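Polysaccharide Lyase Family 6 (Bacteroides cellulosilyticus, PDB 6QPS) probably cleaves alginate, acting as a calcium-binding lyase of polysaccharide lyase family 6 specific for mannuronic acid. Local coordinates at residues His273-Glu278 against Gln298-Tyr303; Val342-Ile347 against Pro368-Phe373. One frame throughout, in Å; residues are numbered along the deposited sequence.

Contact 1: residues His273-Glu278 against Gln298-Tyr303; sequences HYNVIE and QGHTVY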
# COMPACT_ATOMS: atom_id res chain seq x y z
N HIS A 273 -14.40 -5.62 2.92
CA HIS A 273 -14.95 -6.54 1.94
C HIS A 273 -14.88 -5.96 0.53
O HIS A 273 -14.78 -4.74 0.33
CB HIS A 273 -16.42 -6.90 2.29
CG HIS A 273 -16.61 -7.15 3.75
ND1 HIS A 273 -16.09 -8.25 4.40
CD2 HIS A 273 -17.18 -6.38 4.70
CE1 HIS A 273 -16.38 -8.16 5.69
NE2 HIS A 273 -17.01 -7.02 5.90
N TYR A 274 -14.95 -6.86 -0.45
CA TYR A 274 -15.14 -6.50 -1.86
C TYR A 274 -13.96 -5.73 -2.46
O TYR A 274 -14.14 -4.85 -3.32
CB TYR A 274 -16.44 -5.73 -2.06
CG TYR A 274 -17.70 -6.35 -1.49
CD1 TYR A 274 -18.21 -7.53 -2.02
CD2 TYR A 274 -18.39 -5.74 -0.46
CE1 TYR A 274 -19.39 -8.07 -1.54
CE2 TYR A 274 -19.57 -6.28 0.02
CZ TYR A 274 -20.04 -7.47 -0.48
OH TYR A 274 -21.22 -8.00 0.01
N ASN A 275 -12.74 -6.05 -2.04
CA ASN A 275 -11.55 -5.45 -2.60
C ASN A 275 -11.16 -6.15 -3.89
O ASN A 275 -11.35 -7.36 -4.04
CB ASN A 275 -10.44 -5.48 -1.55
CG ASN A 275 -10.78 -4.55 -0.38
OD1 ASN A 275 -10.96 -3.33 -0.57
ND2 ASN A 275 -10.94 -5.10 0.82
N VAL A 276 -10.70 -5.36 -4.86
CA VAL A 276 -10.39 -5.82 -6.21
C VAL A 276 -8.87 -5.76 -6.39
O VAL A 276 -8.28 -4.67 -6.29
CB VAL A 276 -11.16 -5.00 -7.26
CG1 VAL A 276 -10.77 -5.42 -8.67
CG2 VAL A 276 -12.69 -5.12 -7.06
N ILE A 277 -8.26 -6.92 -6.64
CA ILE A 277 -6.80 -7.10 -6.63
C ILE A 277 -6.41 -7.62 -8.01
O ILE A 277 -6.56 -8.82 -8.29
CB ILE A 277 -6.40 -8.09 -5.53
CG1 ILE A 277 -7.09 -7.80 -4.18
CG2 ILE A 277 -4.91 -8.10 -5.36
CD1 ILE A 277 -6.77 -6.47 -3.56
N GLU A 278 -5.89 -6.74 -8.87
CA GLU A 278 -5.68 -7.04 -10.29
C GLU A 278 -4.24 -6.81 -10.72
O GLU A 278 -3.71 -5.70 -10.59
CB GLU A 278 -6.60 -6.15 -11.16
CG GLU A 278 -8.08 -6.49 -11.09
CD GLU A 278 -8.97 -5.44 -11.74
OE1 GLU A 278 -8.58 -4.25 -11.78
OE2 GLU A 278 -10.09 -5.78 -12.20
N GLN A 298 -14.79 -10.98 3.04
CA GLN A 298 -15.57 -11.51 1.93
C GLN A 298 -15.57 -10.64 0.68
O GLN A 298 -15.29 -9.45 0.72
CB GLN A 298 -17.02 -11.82 2.36
CG GLN A 298 -17.83 -10.65 2.82
CD GLN A 298 -19.28 -11.04 3.19
OE1 GLN A 298 -20.21 -10.64 2.52
NE2 GLN A 298 -19.46 -11.78 4.26
N GLY A 299 -15.93 -11.28 -0.42
CA GLY A 299 -16.36 -10.57 -1.60
C GLY A 299 -15.30 -10.13 -2.56
O GLY A 299 -15.64 -9.50 -3.58
N HIS A 300 -14.04 -10.44 -2.31
CA HIS A 300 -12.92 -9.94 -3.11
C HIS A 300 -12.83 -10.65 -4.45
O HIS A 300 -13.24 -11.81 -4.61
CB HIS A 300 -11.58 -10.12 -2.38
CG HIS A 300 -11.65 -9.82 -0.91
ND1 HIS A 300 -11.92 -8.56 -0.40
CD2 HIS A 300 -11.49 -10.63 0.16
CE1 HIS A 300 -11.91 -8.63 0.92
NE2 HIS A 300 -11.64 -9.87 1.28
N THR A 301 -12.26 -9.95 -5.43
CA THR A 301 -11.93 -10.51 -6.74
C THR A 301 -10.42 -10.37 -6.96
O THR A 301 -9.89 -9.26 -6.88
CB THR A 301 -12.74 -9.82 -7.84
OG1 THR A 301 -14.15 -9.96 -7.56
CG2 THR A 301 -12.46 -10.47 -9.19
N VAL A 302 -9.74 -11.49 -7.19
CA VAL A 302 -8.28 -11.58 -7.20
C VAL A 302 -7.88 -12.20 -8.54
O VAL A 302 -8.02 -13.42 -8.74
CB VAL A 302 -7.78 -12.44 -6.04
CG1 VAL A 302 -6.28 -12.54 -6.04
CG2 VAL A 302 -8.30 -11.92 -4.69
N TYR A 303 -7.40 -11.36 -9.47
CA TYR A 303 -7.23 -11.72 -10.87
C TYR A 303 -5.88 -11.28 -11.43
O TYR A 303 -5.48 -10.13 -11.24
CB TYR A 303 -8.36 -11.02 -11.67
CG TYR A 303 -8.22 -11.03 -13.17
CD1 TYR A 303 -8.20 -12.24 -13.85
CD2 TYR A 303 -8.12 -9.85 -13.91
CE1 TYR A 303 -8.07 -12.27 -15.22
CE2 TYR A 303 -8.02 -9.88 -15.29
CZ TYR A 303 -7.99 -11.10 -15.94
OH TYR A 303 -7.87 -11.17 -17.31
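A first torsion of -41° lays the ring of H300 back beside its own backbone N, and CG of N275 turns the same way; the two side chains therefore run alongside each other, ring and amide planes only 11° apart. This presents the ND1 edge of the imidazole to the neighbouring segment, where N275 N lies 3.1 Å from H300 ND1, almost in the ring plane. A ring nitrogen thus accepts where main-chain carbonyls serve before and after it: Y274 N donates to Q298 O at 2.9 Å, and T301 N to N275 O at 3.1 Å. Beyond this corner the parallel strands of the β-helix pair regularly, with I277 N 2.9 Å from T301 O. Branched, apolar I277 and V302 suit the buried face to which both are turned. At the corner Y274 and G299 both have positive phi; without a side chain, G299 brings its CA to 3.6 Å from Y274 CD1. The N275 amide is held elsewhere, by N253 N and S250 O. Since ND1 of buried H300 accepts while its NE2 bonds to I296 O, the pattern is consistent with a neutral imidazole carrying its proton on NE2.

Contact 2: residues Val342-Ile347 against Pro368-Phe373; sequences VENVDI and PRNVRF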
# COMPACT_ATOMS: atom_id res chain seq x y z
N VAL A 342 -14.00 -15.82 5.46
CA VAL A 342 -13.80 -15.67 4.03
C VAL A 342 -14.99 -16.29 3.31
O VAL A 342 -15.26 -17.48 3.46
CB VAL A 342 -12.48 -16.33 3.59
CG1 VAL A 342 -12.39 -16.32 2.07
CG2 VAL A 342 -11.27 -15.63 4.21
N GLU A 343 -15.68 -15.50 2.49
CA GLU A 343 -16.71 -16.06 1.63
C GLU A 343 -16.79 -15.27 0.34
O GLU A 343 -16.50 -14.07 0.31
CB GLU A 343 -18.10 -16.28 2.25
CG GLU A 343 -18.57 -15.33 3.26
CD GLU A 343 -19.88 -15.78 3.93
OE1 GLU A 343 -20.63 -16.61 3.38
OE2 GLU A 343 -20.18 -15.28 5.03
N ASN A 344 -17.21 -15.95 -0.72
CA ASN A 344 -17.54 -15.31 -2.00
C ASN A 344 -16.33 -14.60 -2.60
O ASN A 344 -16.40 -13.43 -2.98
CB ASN A 344 -18.73 -14.36 -1.87
CG ASN A 344 -19.85 -14.95 -1.06
OD1 ASN A 344 -20.25 -16.11 -1.25
ND2 ASN A 344 -20.40 -14.17 -0.15
N VAL A 345 -15.22 -15.31 -2.68
CA VAL A 345 -13.96 -14.78 -3.18
C VAL A 345 -13.59 -15.54 -4.45
O VAL A 345 -13.58 -16.78 -4.46
CB VAL A 345 -12.83 -14.90 -2.13
CG1 VAL A 345 -11.48 -14.49 -2.72
CG2 VAL A 345 -13.13 -14.03 -0.89
N ASP A 346 -13.34 -14.79 -5.53
CA ASP A 346 -12.95 -15.35 -6.82
C ASP A 346 -11.45 -15.17 -7.01
O ASP A 346 -10.96 -14.03 -7.02
CB ASP A 346 -13.71 -14.60 -7.93
CG ASP A 346 -13.44 -15.13 -9.32
OD1 ASP A 346 -13.16 -16.35 -9.47
OD2 ASP A 346 -13.52 -14.33 -10.28
N ILE A 347 -10.71 -16.28 -7.15
CA ILE A 347 -9.26 -16.30 -7.30
C ILE A 347 -8.96 -16.96 -8.65
O ILE A 347 -8.95 -18.19 -8.75
CB ILE A 347 -8.56 -17.01 -6.13
CG1 ILE A 347 -9.06 -16.42 -4.80
CG2 ILE A 347 -7.07 -16.89 -6.27
CD1 ILE A 347 -8.54 -17.10 -3.52
N PRO A 368 -13.69 -21.13 5.39
CA PRO A 368 -13.95 -20.44 4.12
C PRO A 368 -15.08 -21.11 3.35
O PRO A 368 -15.20 -22.34 3.33
CB PRO A 368 -12.63 -20.54 3.35
CG PRO A 368 -11.60 -20.95 4.36
CD PRO A 368 -12.32 -21.66 5.46
N ARG A 369 -15.89 -20.29 2.68
CA ARG A 369 -17.05 -20.75 1.93
C ARG A 369 -17.08 -20.04 0.59
O ARG A 369 -16.80 -18.85 0.52
CB ARG A 369 -18.37 -20.43 2.68
CG ARG A 369 -18.53 -21.12 4.02
CD ARG A 369 -19.97 -21.05 4.48
NE ARG A 369 -20.47 -19.69 4.64
CZ ARG A 369 -21.42 -19.34 5.50
NH1 ARG A 369 -21.97 -20.27 6.28
NH2 ARG A 369 -21.84 -18.09 5.59
N ASN A 370 -17.44 -20.76 -0.47
CA ASN A 370 -17.61 -20.14 -1.79
C ASN A 370 -16.37 -19.37 -2.23
O ASN A 370 -16.43 -18.22 -2.69
CB ASN A 370 -18.87 -19.28 -1.81
CG ASN A 370 -20.09 -20.11 -1.77
OD1 ASN A 370 -20.23 -21.01 -2.60
ND2 ASN A 370 -20.94 -19.90 -0.78
N VAL A 371 -15.22 -20.03 -2.11
CA VAL A 371 -13.98 -19.56 -2.71
C VAL A 371 -13.77 -20.34 -3.99
O VAL A 371 -13.77 -21.58 -3.99
CB VAL A 371 -12.79 -19.77 -1.76
CG1 VAL A 371 -11.50 -19.25 -2.38
CG2 VAL A 371 -13.05 -19.08 -0.44
N ARG A 372 -13.61 -19.64 -5.11
CA ARG A 372 -13.32 -20.29 -6.38
C ARG A 372 -11.84 -20.11 -6.67
O ARG A 372 -11.34 -18.98 -6.62
CB ARG A 372 -14.17 -19.74 -7.52
CG ARG A 372 -14.08 -20.62 -8.78
CD ARG A 372 -14.89 -20.07 -9.97
NE ARG A 372 -14.25 -18.86 -10.49
CZ ARG A 372 -13.89 -18.64 -11.75
NH1 ARG A 372 -14.13 -19.53 -12.70
NH2 ARG A 372 -13.30 -17.50 -12.04
N PHE A 373 -11.13 -21.21 -6.92
CA PHE A 373 -9.72 -21.18 -7.31
C PHE A 373 -9.65 -21.81 -8.70
O PHE A 373 -9.67 -23.04 -8.84
CB PHE A 373 -8.89 -21.94 -6.25
CG PHE A 373 -7.39 -21.79 -6.43
CD1 PHE A 373 -6.65 -22.75 -7.11
CD2 PHE A 373 -6.73 -20.71 -5.90
CE1 PHE A 373 -5.25 -22.61 -7.28
CE2 PHE A 373 -5.35 -20.56 -6.06
CZ PHE A 373 -4.62 -21.52 -6.75
O HOH W 1 -21.09 -17.54 0.90
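V342-I347 and P368-F373 run side by side in the same direction, matched residue for residue, and strands 345-347 and 371-373 diverge by only 6°. Their backbones bond before and after a shared corner: R369 N gives its hydrogen to V342 O at 3.0 Å, and further on R372 N reaches V345 O and I347 N reaches R372 O. The corner falls at N344 and N370, both with positive phi, a backbone shape that asparagine adopts more readily than most residues. Their amides lie alongside each other, planes 21° apart, and a water joins them: it donates to N344 OD1 and to E343 OE1, each 2.7 Å from the water oxygen, and accepts from N370 ND2. Like residues lined up at one corner on successive coils are common in the right-handed parallel β-helix, the fold expected of this family, in which each turn repeats the path of the last. Outward from the strands, charged residues pair side by side as salt bridges. D346 holds its CG anti to the backbone N (chi1 -177°), and R372, bent at its third torsion, comes alongside and grips one oxygen side-on: D346 OD1 receives R372 NH2 at 2.8 Å through its syn lone pair, whereas R372 NE, 2.9 Å from D346 OD1, approaches from above the carboxylate plane. R369 forms a salt bridge with E343 in the modelled conformer, but this arginine is deposited in two, which leaves the details of the bond doubtful. On the opposite, buried face the chains are apolar and cross at a slant. I347 serves two neighbours through separate branches: its CD1 touches V371 CG1, and its CG2 lies 3.9 Å from F373 CD2. L315 of strand 313-318 lies against both I347 and F373.

Overall arrangement
Followed from the N terminus, the chain leaves 273-278, makes a turn containing strand 291-295 and returns at 298-303, where contact 1 closes a loop of 19 residues. A longer excursion, which includes strand 313-318, leads to 342-347; another turn, through strand 357-361, brings in 368-373 and closes contact 2. The two closures follow in series, neither nested nor crossed. Yet they meet in space, since strands 301-308 and 345-353 are neighbours: G299 N lies 2.9 Å from E343 O and V302 N 2.8 Å from D346 O, both probable hydrogen bonds. Four successive rungs of the β-helix are thereby joined side by side, with contact 1 nearer the calcium site.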